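Local coordinates for protein leucine aminopeptidase (Legionella pneumophila, PDB 5GNE) that probably removes amino-terminal residues from peptides as a zinc-dependent aminopeptidase of peptidase family M28, at residues Q277-T291 with T304-H318. Sequence-based numbering, arbitrary orientation.
Sequences QTIWLLKDYVDKGLT and TPVGYTKCGYACSDH
Ile279 and Gly307 open the parallel pairing of strands 279-282 and 306-309: Ile279 O accepts from Gly307 N, while Ile279 N reaches back to Pro305 O. Leu281 N then donates to Gly307 O at 2.8 Å and Leu281 O accepts from Thr309 N. Lys283 N extends the pairing one step, to Thr309 O at 3.2 Å.

Side chains pack on both faces. With Tyr308, Leu281 lies side by side, its CB 3.9 Å from ring atom CE2, while its CD1 meets Val306 CG1; helix 288-302 covers this face. On the other face Trp280 CD1 lies against the backbone, 3.4 Å from Tyr308 N, and Thr278 CG2 sits over the centre of the indole. Gly307, without a side chain, lets the indole lie close to the backbone. With CG anti to the carbonyl carbon (chi1 -88°), Leu282 turns its CD2 branch onto Cys311 CB, 3.6 Å away, and also touches Cys315 SG.

Beyond the strands the polar groups meet without strong bonds. Asp284 OD2 takes a weak bond from Cys311 N at 3.4 Å, and the aliphatic part of Lys310 crosses this carboxylate. Tyr285 O lies at the edge of the His318 ring, 3.3 Å from CD2.

Strand 279-282, helix 288-302 and strand 306-309 form a beta-alpha-beta unit at the edge of the mixed M28 sheet; the loop after strand 306-309, closed by the Cys311-Cys315 disulfide, brings the side chain of Cys315 to about 8 Å from a bound zinc ion.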
loop_
_atom_site.group_PDB
_atom_site.type_symbol
_atom_site.label_atom_id
_atom_site.label_comp_id
_atom_site.label_asym_id
_atom_site.label_seq_id
_atom_site.Cartn_x
_atom_site.Cartn_y
_atom_site.Cartn_z
ATOM N N GLN A 277 -3.698 17.939 11.940
ATOM C CA GLN A 277 -2.606 18.164 10.943
ATOM C C GLN A 277 -1.257 17.473 11.114
ATOM O O GLN A 277 -0.410 17.597 10.247
ATOM C CB GLN A 277 -2.349 19.672 10.787
ATOM C CG GLN A 277 -2.383 20.240 9.393
ATOM C CD GLN A 277 -2.610 21.723 9.366
ATOM O OE1 GLN A 277 -2.192 22.413 8.416
ATOM N NE2 GLN A 277 -3.560 22.151 10.198
ATOM N N THR A 278 -1.063 16.707 12.175
ATOM C CA THR A 278 0.141 15.878 12.283
ATOM C C THR A 278 0.092 14.717 11.301
ATOM O O THR A 278 -0.950 14.103 11.116
ATOM C CB THR A 278 0.340 15.311 13.727
ATOM O OG1 THR A 278 0.429 16.395 14.671
ATOM C CG2 THR A 278 1.609 14.485 13.800
ATOM N N ILE A 279 1.203 14.442 10.632
ATOM C CA ILE A 279 1.302 13.201 9.870
ATOM C C ILE A 279 2.331 12.274 10.531
ATOM O O ILE A 279 3.411 12.701 10.930
ATOM C CB ILE A 279 1.633 13.476 8.401
ATOM C CG1 ILE A 279 0.449 14.222 7.770
ATOM C CG2 ILE A 279 1.887 12.174 7.657
ATOM C CD1 ILE A 279 0.629 14.631 6.308
ATOM N N TRP A 280 1.983 10.999 10.639
ATOM C CA TRP A 280 2.806 10.028 11.355
ATOM C C TRP A 280 3.561 9.104 10.397
ATOM O O TRP A 280 2.991 8.575 9.444
ATOM C CB TRP A 280 1.923 9.198 12.304
ATOM C CG TRP A 280 1.471 9.954 13.525
ATOM C CD1 TRP A 280 2.138 10.075 14.696
ATOM C CD2 TRP A 280 0.271 10.739 13.658
ATOM N NE1 TRP A 280 1.417 10.859 15.574
ATOM C CE2 TRP A 280 0.278 11.290 14.953
ATOM C CE3 TRP A 280 -0.800 11.025 12.809
ATOM C CZ2 TRP A 280 -0.760 12.099 15.428
ATOM C CZ3 TRP A 280 -1.829 11.840 13.280
ATOM C CH2 TRP A 280 -1.800 12.363 14.577
ATOM N N LEU A 281 4.846 8.911 10.675
ATOM C CA LEU A 281 5.681 7.997 9.916
ATOM C C LEU A 281 5.848 6.724 10.708
ATOM O O LEU A 281 5.953 6.775 11.941
ATOM C CB LEU A 281 7.052 8.615 9.642
ATOM C CG LEU A 281 7.028 9.922 8.850
ATOM C CD1 LEU A 281 8.432 10.458 8.654
ATOM C CD2 LEU A 281 6.332 9.716 7.505
ATOM N N LEU A 282 5.924 5.591 10.008
ATOM C CA LEU A 282 6.053 4.304 10.678
ATOM C C LEU A 282 7.507 4.013 10.869
ATOM O O LEU A 282 8.308 4.372 10.016
ATOM C CB LEU A 282 5.402 3.198 9.871
ATOM C CG LEU A 282 3.925 3.041 10.217
ATOM C CD1 LEU A 282 3.050 4.037 9.459
ATOM C CD2 LEU A 282 3.483 1.615 9.987
ATOM N N LYS A 283 7.881 3.422 12.001
ATOM C CA LYS A 283 9.302 3.166 12.187
ATOM C C LYS A 283 9.717 1.695 12.103
ATOM O O LYS A 283 10.911 1.406 12.114
ATOM C CB LYS A 283 9.820 3.752 13.504
ATOM C CG LYS A 283 8.814 4.200 14.533
ATOM C CD LYS A 283 9.604 4.743 15.736
ATOM C CE LYS A 283 8.732 5.338 16.825
ATOM N NZ LYS A 283 9.517 5.537 18.083
ATOM N N ASP A 284 8.776 0.761 12.047
ATOM C CA ASP A 284 9.192 -0.620 11.811
ATOM C C ASP A 284 8.866 -1.101 10.385
ATOM O O ASP A 284 7.898 -0.676 9.757
ATOM C CB ASP A 284 8.626 -1.562 12.896
ATOM C CG ASP A 284 7.153 -1.341 13.177
ATOM O OD1 ASP A 284 6.345 -1.404 12.234
ATOM O OD2 ASP A 284 6.809 -1.116 14.366
ATOM N N TYR A 285 9.700 -1.999 9.886
ATOM C CA TYR A 285 9.473 -2.601 8.592
ATOM C C TYR A 285 9.512 -1.576 7.461
ATOM O O TYR A 285 8.876 -1.755 6.432
ATOM C CB TYR A 285 8.152 -3.373 8.589
ATOM C CG TYR A 285 8.345 -4.831 8.922
ATOM C CD1 TYR A 285 8.624 -5.756 7.915
ATOM C CD2 TYR A 285 8.273 -5.285 10.225
ATOM C CE1 TYR A 285 8.818 -7.095 8.201
ATOM C CE2 TYR A 285 8.469 -6.619 10.523
ATOM C CZ TYR A 285 8.740 -7.517 9.507
ATOM O OH TYR A 285 8.933 -8.845 9.797
ATOM N N VAL A 286 10.291 -0.517 7.669
ATOM C CA VAL A 286 10.520 0.541 6.677
ATOM C C VAL A 286 12.006 0.841 6.660
ATOM O O VAL A 286 12.723 0.408 7.543
ATOM C CB VAL A 286 9.741 1.842 6.989
ATOM C CG1 VAL A 286 8.247 1.633 6.798
ATOM C CG2 VAL A 286 10.030 2.299 8.417
ATOM N N ASP A 287 12.469 1.544 5.639
ATOM C CA ASP A 287 13.851 2.015 5.571
ATOM C C ASP A 287 13.997 3.267 6.412
ATOM O O ASP A 287 13.256 4.233 6.213
ATOM C CB ASP A 287 14.258 2.332 4.131
ATOM C CG ASP A 287 15.735 2.633 3.989
ATOM O OD1 ASP A 287 16.108 3.802 3.753
ATOM O OD2 ASP A 287 16.531 1.683 4.096
ATOM N N LYS A 288 14.947 3.266 7.339
ATOM C CA LYS A 288 15.142 4.419 8.212
ATOM C C LYS A 288 15.649 5.612 7.435
ATOM O O LYS A 288 15.160 6.709 7.638
ATOM C CB LYS A 288 16.123 4.071 9.348
ATOM C CG LYS A 288 16.405 5.169 10.400
ATOM C CD LYS A 288 15.180 5.586 11.204
ATOM C CE LYS A 288 15.511 6.649 12.277
ATOM N NZ LYS A 288 16.377 6.149 13.411
ATOM N N GLY A 289 16.530 5.380 6.466
ATOM C CA GLY A 289 17.010 6.433 5.579
ATOM C C GLY A 289 15.909 7.113 4.777
ATOM O O GLY A 289 15.776 8.328 4.804
ATOM N N LEU A 290 15.110 6.321 4.072
ATOM C CA LEU A 290 13.976 6.836 3.314
ATOM C C LEU A 290 12.967 7.538 4.232
ATOM O O LEU A 290 12.319 8.513 3.836
ATOM C CB LEU A 290 13.295 5.701 2.537
ATOM C CG LEU A 290 12.422 6.063 1.330
ATOM C CD1 LEU A 290 13.206 6.934 0.350
ATOM C CD2 LEU A 290 11.891 4.812 0.616
ATOM N N THR A 291 12.823 7.024 5.450
ATOM C CA THR A 291 11.903 7.615 6.430
ATOM C C THR A 291 12.384 8.963 6.970
ATOM O O THR A 291 11.581 9.890 7.106
ATOM C CB THR A 291 11.647 6.641 7.602
ATOM O OG1 THR A 291 11.076 5.427 7.081
ATOM C CG2 THR A 291 10.699 7.252 8.630
ATOM N N THR A 304 4.339 20.451 8.111
ATOM C CA THR A 304 3.474 19.712 9.017
ATOM C C THR A 304 4.275 19.168 10.198
ATOM O O THR A 304 5.471 18.915 10.067
ATOM C CB THR A 304 2.771 18.554 8.217
ATOM O OG1 THR A 304 1.501 18.998 7.722
ATOM C CG2 THR A 304 2.562 17.325 9.033
ATOM N N PRO A 305 3.651 19.072 11.383
ATOM C CA PRO A 305 4.362 18.385 12.469
ATOM C C PRO A 305 4.587 16.927 12.093
ATOM O O PRO A 305 3.696 16.291 11.522
ATOM C CB PRO A 305 3.419 18.502 13.671
ATOM C CG PRO A 305 2.419 19.499 13.298
ATOM C CD PRO A 305 2.329 19.561 11.808
ATOM N N VAL A 306 5.763 16.398 12.393
ATOM C CA VAL A 306 6.066 15.013 12.048
ATOM C C VAL A 306 5.978 14.105 13.261
ATOM O O VAL A 306 6.780 14.234 14.182
ATOM C CB VAL A 306 7.459 14.883 11.475
ATOM C CG1 VAL A 306 7.741 13.421 11.129
ATOM C CG2 VAL A 306 7.618 15.789 10.267
ATOM N N GLY A 307 4.997 13.210 13.280
ATOM C CA GLY A 307 4.923 12.179 14.306
ATOM C C GLY A 307 5.456 10.806 13.905
ATOM O O GLY A 307 5.812 10.566 12.747
ATOM N N TYR A 308 5.537 9.904 14.876
ATOM C CA TYR A 308 5.976 8.535 14.633
ATOM C C TYR A 308 5.035 7.537 15.306
ATOM O O TYR A 308 4.448 7.812 16.349
ATOM C CB TYR A 308 7.420 8.330 15.101
ATOM C CG TYR A 308 8.406 9.097 14.247
ATOM C CD1 TYR A 308 8.823 10.375 14.610
ATOM C CD2 TYR A 308 8.906 8.554 13.068
ATOM C CE1 TYR A 308 9.714 11.090 13.820
ATOM C CE2 TYR A 308 9.796 9.256 12.275
ATOM C CZ TYR A 308 10.198 10.523 12.648
ATOM O OH TYR A 308 11.087 11.218 11.853
ATOM N N THR A 309 4.872 6.385 14.673
ATOM C CA THR A 309 4.007 5.323 15.178
ATOM C C THR A 309 4.583 3.934 14.862
ATOM O O THR A 309 5.537 3.803 14.079
ATOM C CB THR A 309 2.568 5.490 14.619
ATOM O OG1 THR A 309 1.714 4.482 15.164
ATOM C CG2 THR A 309 2.542 5.412 13.105
ATOM N N LYS A 310 4.049 2.911 15.518
ATOM C CA LYS A 310 4.459 1.531 15.267
ATOM C C LYS A 310 3.258 0.717 14.792
ATOM O O LYS A 310 2.115 1.157 14.927
ATOM C CB LYS A 310 5.086 0.891 16.513
ATOM C CG LYS A 310 6.517 1.342 16.851
ATOM C CD LYS A 310 7.400 0.126 17.219
ATOM C CE LYS A 310 8.772 0.505 17.793
ATOM N NZ LYS A 310 9.548 -0.705 18.217
ATOM N N CYS A 311 3.531 -0.411 14.138
ATOM C CA CYS A 311 2.488 -1.268 13.567
ATOM C C CYS A 311 2.649 -2.718 14.001
ATOM O O CYS A 311 3.727 -3.139 14.399
ATOM C CB CYS A 311 2.488 -1.195 12.023
ATOM S SG CYS A 311 0.954 -1.823 11.320
ATOM N N GLY A 312 1.565 -3.477 13.919
ATOM C CA GLY A 312 1.621 -4.920 14.078
ATOM C C GLY A 312 2.348 -5.617 12.926
ATOM O O GLY A 312 2.812 -4.982 11.972
ATOM N N TYR A 313 2.421 -6.940 13.016
ATOM C CA TYR A 313 2.983 -7.783 11.966
ATOM C C TYR A 313 2.169 -7.695 10.674
ATOM O O TYR A 313 0.943 -7.612 10.723
ATOM C CB TYR A 313 3.041 -9.247 12.444
ATOM C CG TYR A 313 3.577 -10.195 11.399
ATOM C CD1 TYR A 313 4.858 -10.033 10.901
ATOM C CD2 TYR A 313 2.793 -11.216 10.882
ATOM C CE1 TYR A 313 5.353 -10.858 9.928
ATOM C CE2 TYR A 313 3.280 -12.055 9.913
ATOM C CZ TYR A 313 4.564 -11.868 9.438
ATOM O OH TYR A 313 5.079 -12.682 8.476
ATOM N N ALA A 314 2.847 -7.735 9.529
ATOM C CA ALA A 314 2.178 -7.776 8.212
ATOM C C ALA A 314 1.167 -6.640 8.134
ATOM O O ALA A 314 0.018 -6.793 7.725
ATOM C CB ALA A 314 1.508 -9.116 7.983
ATOM N N CYS A 315 1.640 -5.499 8.581
ATOM C CA CYS A 315 0.861 -4.300 8.720
ATOM C C CYS A 315 0.205 -3.846 7.418
ATOM O O CYS A 315 -1.007 -3.569 7.369
ATOM C CB CYS A 315 1.779 -3.223 9.254
ATOM S SG CYS A 315 0.940 -1.524 9.316
ATOM N N SER A 316 0.997 -3.782 6.353
ATOM C CA SER A 316 0.466 -3.289 5.101
ATOM C C SER A 316 1.423 -3.623 3.975
ATOM O O SER A 316 2.472 -4.228 4.219
ATOM C CB SER A 316 0.224 -1.781 5.188
ATOM O OG SER A 316 -0.555 -1.340 4.092
ATOM N N ASP A 317 1.096 -3.203 2.755
ATOM C CA ASP A 317 1.796 -3.723 1.580
ATOM C C ASP A 317 3.297 -3.440 1.571
ATOM O O ASP A 317 4.054 -4.182 0.950
ATOM C CB ASP A 317 1.143 -3.180 0.309
ATOM C CG ASP A 317 -0.318 -3.594 0.208
ATOM O OD1 ASP A 317 -0.555 -4.812 0.129
ATOM O OD2 ASP A 317 -1.226 -2.714 0.213
ATOM N N HIS A 318 3.718 -2.370 2.249
ATOM C CA HIS A 318 5.132 -2.032 2.343
ATOM C C HIS A 318 5.964 -3.228 2.812
ATOM O O HIS A 318 7.088 -3.422 2.348
ATOM C CB HIS A 318 5.341 -0.829 3.270
ATOM C CG HIS A 318 4.973 -1.085 4.692
ATOM N ND1 HIS A 318 3.675 -1.336 5.091
ATOM C CD2 HIS A 318 5.729 -1.143 5.814
ATOM C CE1 HIS A 318 3.646 -1.536 6.398
ATOM N NE2 HIS A 318 4.880 -1.425 6.860
#